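Local coordinates for protein NegoA.19184.a (Neisseria gonorrhoeae, PDB 5UEB) that is of unknown function, belonging to the DUF4265 family and folding into two antiparallel beta-sheets, one of them accompanied by two helices, at residues Asn50-Leu53 against Asn54-Val57; Val113-Pro117 against Lys118-Ser122. All blocks are in the same frame, centred on the assembly; numbering follows the deposited sequence.

Contact 1 (Asn50-Leu53 against Asn54-Val57)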
loop_
_atom_site.group_PDB
_atom_site.type_symbol
_atom_site.label_atom_id
_atom_site.label_comp_id
_atom_site.label_asym_id
_atom_site.label_seq_id
_atom_site.Cartn_x
_atom_site.Cartn_y
_atom_site.Cartn_z
ATOM N N ASN B 50 -0.868 -2.220 -8.112
ATOM C CA ASN B 50 -0.881 -0.885 -7.516
ATOM C C ASN B 50 0.213 0.032 -8.048
ATOM O O ASN B 50 0.601 0.986 -7.367
ATOM C CB ASN B 50 -0.878 -0.933 -5.983
ATOM C CG ASN B 50 -1.971 -1.829 -5.432
ATOM O OD1 ASN B 50 -1.711 -2.755 -4.666
ATOM N ND2 ASN B 50 -3.197 -1.560 -5.836
ATOM N N LEU B 51 0.721 -0.241 -9.251
ATOM C CA LEU B 51 1.774 0.554 -9.874
ATOM C C LEU B 51 1.447 0.833 -11.338
ATOM O O LEU B 51 0.805 0.025 -12.017
ATOM C CB LEU B 51 3.132 -0.163 -9.776
ATOM C CG LEU B 51 3.716 -0.235 -8.371
ATOM C CD1 LEU B 51 4.946 -1.148 -8.370
ATOM C CD2 LEU B 51 4.089 1.158 -7.907
ATOM N N ALA B 52 1.900 1.986 -11.823
ATOM C CA ALA B 52 1.645 2.379 -13.199
ATOM C C ALA B 52 2.868 3.059 -13.791
ATOM O O ALA B 52 3.724 3.596 -13.079
ATOM C CB ALA B 52 0.445 3.333 -13.305
ATOM N N LEU B 53 2.920 3.021 -15.118
ATOM C CA LEU B 53 3.908 3.775 -15.883
ATOM C C LEU B 53 3.981 5.213 -15.381
ATOM O O LEU B 53 2.953 5.867 -15.164
ATOM C CB LEU B 53 3.466 3.774 -17.352
ATOM C CG LEU B 53 4.305 4.569 -18.358
ATOM C CD1 LEU B 53 5.677 3.911 -18.522
ATOM C CD2 LEU B 53 3.584 4.671 -19.701
ATOM N N ASN B 54 5.210 5.696 -15.193
ATOM C CA ASN B 54 5.515 7.065 -14.794
ATOM C C ASN B 54 5.159 7.381 -13.346
ATOM O O ASN B 54 5.283 8.535 -12.931
ATOM C CB ASN B 54 5.016 8.113 -15.797
ATOM C CG ASN B 54 5.753 8.020 -17.122
ATOM O OD1 ASN B 54 6.948 7.715 -17.146
ATOM N ND2 ASN B 54 5.058 8.274 -18.219
ATOM N N ASP B 55 4.790 6.377 -12.544
ATOM C CA ASP B 55 4.768 6.561 -11.098
ATOM C C ASP B 55 6.185 6.838 -10.594
ATOM O O ASP B 55 7.175 6.353 -11.157
ATOM C CB ASP B 55 4.269 5.283 -10.407
ATOM C CG ASP B 55 2.749 5.112 -10.468
ATOM O OD1 ASP B 55 2.024 5.987 -11.002
ATOM O OD2 ASP B 55 2.277 4.070 -9.961
ATOM N N ILE B 56 6.282 7.622 -9.518
ATOM C CA ILE B 56 7.548 7.882 -8.837
ATOM C C ILE B 56 7.520 7.143 -7.508
ATOM O O ILE B 56 6.564 7.282 -6.736
ATOM C CB ILE B 56 7.788 9.389 -8.630
ATOM C CG1 ILE B 56 7.892 10.108 -9.975
ATOM C CG2 ILE B 56 9.069 9.628 -7.827
ATOM C CD1 ILE B 56 7.868 11.636 -9.860
ATOM N N VAL B 57 8.551 6.347 -7.248
ATOM C CA VAL B 57 8.574 5.475 -6.082
ATOM C C VAL B 57 9.881 5.659 -5.327
ATOM O O VAL B 57 10.910 6.043 -5.899
ATOM C CB VAL B 57 8.364 3.986 -6.447
ATOM C CG1 VAL B 57 7.022 3.781 -7.161
ATOM C CG2 VAL B 57 9.530 3.473 -7.295
HETATM O O HOH W 1 0.529 3.712 -7.904
#

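Contact 2 (Val113-Pro117 against Lys118-Ser122)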
loop_
_atom_site.group_PDB
_atom_site.type_symbol
_atom_site.label_atom_id
_atom_site.label_comp_id
_atom_site.label_asym_id
_atom_site.label_seq_id
_atom_site.Cartn_x
_atom_site.Cartn_y
_atom_site.Cartn_z
ATOM N N VAL B 113 -1.910 -2.971 -19.993
ATOM C CA VAL B 113 -2.295 -1.779 -20.741
ATOM C C VAL B 113 -2.263 -0.578 -19.815
ATOM O O VAL B 113 -2.829 -0.620 -18.716
ATOM C CB VAL B 113 -3.696 -1.947 -21.351
ATOM C CG1 VAL B 113 -4.075 -0.712 -22.162
ATOM C CG2 VAL B 113 -3.751 -3.221 -22.195
ATOM N N ASN B 114 -1.623 0.496 -20.271
ATOM C CA ASN B 114 -1.627 1.774 -19.577
ATOM C C ASN B 114 -2.688 2.676 -20.185
ATOM O O ASN B 114 -2.696 2.894 -21.402
ATOM C CB ASN B 114 -0.282 2.487 -19.720
ATOM C CG ASN B 114 -0.251 3.780 -18.953
ATOM O OD1 ASN B 114 -0.080 3.777 -17.735
ATOM N ND2 ASN B 114 -0.446 4.902 -19.657
ATOM N N PHE B 115 -3.564 3.216 -19.336
ATOM C CA PHE B 115 -4.510 4.241 -19.752
ATOM C C PHE B 115 -4.228 5.555 -19.039
ATOM O O PHE B 115 -4.125 5.579 -17.803
ATOM C CB PHE B 115 -5.961 3.815 -19.462
ATOM C CG PHE B 115 -6.458 2.707 -20.340
ATOM C CD1 PHE B 115 -6.750 2.942 -21.674
ATOM C CD2 PHE B 115 -6.637 1.428 -19.834
ATOM C CE1 PHE B 115 -7.205 1.922 -22.490
ATOM C CE2 PHE B 115 -7.100 0.400 -20.649
ATOM C CZ PHE B 115 -7.391 0.648 -21.976
ATOM N N PRO B 116 -4.132 6.664 -19.767
ATOM C CA PRO B 116 -3.963 7.975 -19.130
ATOM C C PRO B 116 -5.183 8.332 -18.299
ATOM O O PRO B 116 -6.239 7.687 -18.423
ATOM C CB PRO B 116 -3.819 8.926 -20.329
ATOM C CG PRO B 116 -3.396 8.056 -21.475
ATOM C CD PRO B 116 -4.068 6.738 -21.236
ATOM N N PRO B 117 -5.080 9.347 -17.440
ATOM C CA PRO B 117 -6.241 9.768 -16.644
ATOM C C PRO B 117 -7.497 9.923 -17.493
ATOM O O PRO B 117 -7.464 10.493 -18.586
ATOM C CB PRO B 117 -5.793 11.115 -16.061
ATOM C CG PRO B 117 -4.298 11.001 -15.975
ATOM C CD PRO B 117 -3.881 10.162 -17.153
ATOM N N LYS B 118 -8.609 9.396 -16.978
ATOM C CA LYS B 118 -9.965 9.486 -17.510
ATOM C C LYS B 118 -10.206 8.591 -18.728
ATOM O O LYS B 118 -11.339 8.524 -19.200
ATOM C CB LYS B 118 -10.435 10.924 -17.810
ATOM C CG LYS B 118 -10.143 11.915 -16.702
ATOM C CD LYS B 118 -10.692 13.295 -17.021
ATOM C CE LYS B 118 -10.409 14.254 -15.879
ATOM N NZ LYS B 118 -11.148 15.538 -16.019
ATOM N N LYS B 119 -9.192 7.901 -19.250
ATOM C CA LYS B 119 -9.378 7.123 -20.471
ATOM C C LYS B 119 -9.909 5.720 -20.205
ATOM O O LYS B 119 -10.542 5.132 -21.088
ATOM C CB LYS B 119 -8.075 7.047 -21.263
ATOM C CG LYS B 119 -7.604 8.383 -21.795
ATOM C CD LYS B 119 -8.597 8.959 -22.783
ATOM C CE LYS B 119 -8.127 10.306 -23.277
ATOM N NZ LYS B 119 -8.955 10.769 -24.407
ATOM N N TYR B 120 -9.653 5.159 -19.024
ATOM C CA TYR B 120 -10.257 3.885 -18.639
ATOM C C TYR B 120 -11.636 4.203 -18.080
ATOM O O TYR B 120 -11.769 4.664 -16.942
ATOM C CB TYR B 120 -9.382 3.182 -17.606
ATOM C CG TYR B 120 -9.944 1.856 -17.146
ATOM C CD1 TYR B 120 -10.017 0.771 -18.020
ATOM C CD2 TYR B 120 -10.404 1.688 -15.846
ATOM C CE1 TYR B 120 -10.551 -0.445 -17.613
ATOM C CE2 TYR B 120 -10.923 0.471 -15.426
ATOM C CZ TYR B 120 -10.987 -0.589 -16.314
ATOM O OH TYR B 120 -11.499 -1.797 -15.885
ATOM N N ASN B 121 -12.677 3.973 -18.886
ATOM C CA ASN B 121 -14.021 4.402 -18.526
ATOM C C ASN B 121 -15.036 3.292 -18.769
ATOM O O ASN B 121 -14.664 2.170 -19.129
ATOM C CB ASN B 121 -14.392 5.698 -19.261
ATOM C CG ASN B 121 -14.361 5.555 -20.780
ATOM O OD1 ASN B 121 -14.373 4.451 -21.316
ATOM N ND2 ASN B 121 -14.338 6.688 -21.480
ATOM N N SER B 122 -16.321 3.603 -18.583
ATOM C CA SER B 122 -17.349 2.577 -18.703
ATOM C C SER B 122 -17.439 2.028 -20.121
ATOM O O SER B 122 -17.769 0.854 -20.309
ATOM C CB SER B 122 -18.698 3.124 -18.224
ATOM O OG SER B 122 -19.141 4.216 -19.017
HETATM O O HOH W 2 -7.939 5.996 -16.905
#

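Contact 1 (Asn50-Leu53 against Asn54-Val57)
A52 and D55 are the first and last residues of a type II beta turn, in which D55 N donates to A52 O over 3.0 Å with an N-H...O angle of 160°. The side chain of D55 adds a second bond between the same two residues. Its CG stands anti to the carbonyl carbon and beside the backbone N, which folds the carboxylate back over the start of the turn, and A52 N donates to D55 OD2 over 2.8 Å. This bond is less straight than the backbone one, and its donor lies well above the carboxylate, 66° out of the plane. A52 is therefore held through both its N-H and its C=O by a single residue.

D55 OD2 has a second donor in a water that also gives a hydrogen bond to N50 O, 2.7 Å from D55 OD2 and 2.8 Å from N50 O. The other carboxylate oxygen, OD1, accepts from S75 N, so both oxygens of this buried group have partners and the carboxylate is fixed in rotation. L53 O likewise receives bonds from S75 and N77.

The apolar part is small. L51 and V57 meet at roughly a right angle, with methyl L51 CD2 4.0 Å from methyl V57 CG1, and both side chains also touch F68 and I41. At the turn's outer corner L53 and N54 lie side by side and point the same way, the amide N54 ND2 resting 3.8 Å from L53 CG.

The arrangement is that of a tight turn feeding an antiparallel sheet: the chain bends back at L53 and N54, segments 50-53 and 54-57 running 131° apart, then enters strand 56-62, next to strand 39-41 on one flank and strand 65-73 on the other.

Contact 2 (Val113-Pro117 against Lys118-Ser122)
F115 and Y120 bring their rings together obliquely, with planes 31° apart and centroids separated by 5.8 Å. The touching atoms are CB, CD2 and CE2 of F115 against CB and CD1 of Y120: F115 CB lies 3.9 Å from Y120 CB, and F115 CD2 lies 3.9 Å from Y120 CD1, while toward their tips the rings diverge. Y120 has its CG anti to the backbone N (chi1 180°), which carries the phenol away from its own N-H and obliquely past F115 CD2. Its far end is fixed by the hydrogen bond between Y120 OH and E141 OE1. One face of the F115 ring is covered near its rim by V113 CG1, 3.5 Å above the plane.

The two rings are brought close by a beta turn from P116 to K119. K119 N donates to P116 O over 3.1 Å with an N-H...O angle of 162°, and the backbone angles of P117 and K118 match the central pair of a type II turn. The turn follows strand 110-115 directly and starts the connection to helix 122-133; N121 is the N-cap of that helix, its OD1 accepting from L124 N.

P116 O has a second partner, a water that donates to it and accepts from Y120 N, 2.8 Å from P116 O and 2.9 Å from Y120 N. The water thus links the turn to the backbone of the aromatic residue. P116 and K119 also cross obliquely, with K119 CG 3.9 Å from P116 CD. The K119 chain is bent at its second torsion, and its amino end leads away from the turn, as does that of K118, whose side chain runs extended from the exposed corner. I80 of strand 78-84 touches both F115 and Y120, while L124 and I96, one from each helix, pack on F115.

Both contacts are built on a turn closed by an i to i+3 backbone hydrogen bond, but their settings differ. Contact 1 is partly buried, its centre about 8 Å from that of the chain, and leads into strand 56-62 of the five-stranded sheet; contact 2 lies on the surface, about 12 Å on the same measure, just past a strand of the four-stranded sheet. A carboxylate reinforces the first turn, and takes the water; in the second, marked by an aromatic pair and lysine-bearing corner, the water bonds the turn-closing carbonyl itself. Their centres are about 15 Å apart, yet they touch where L53 CB packs 3.6 Å from N114 OD1, and N77 meets side chains of both.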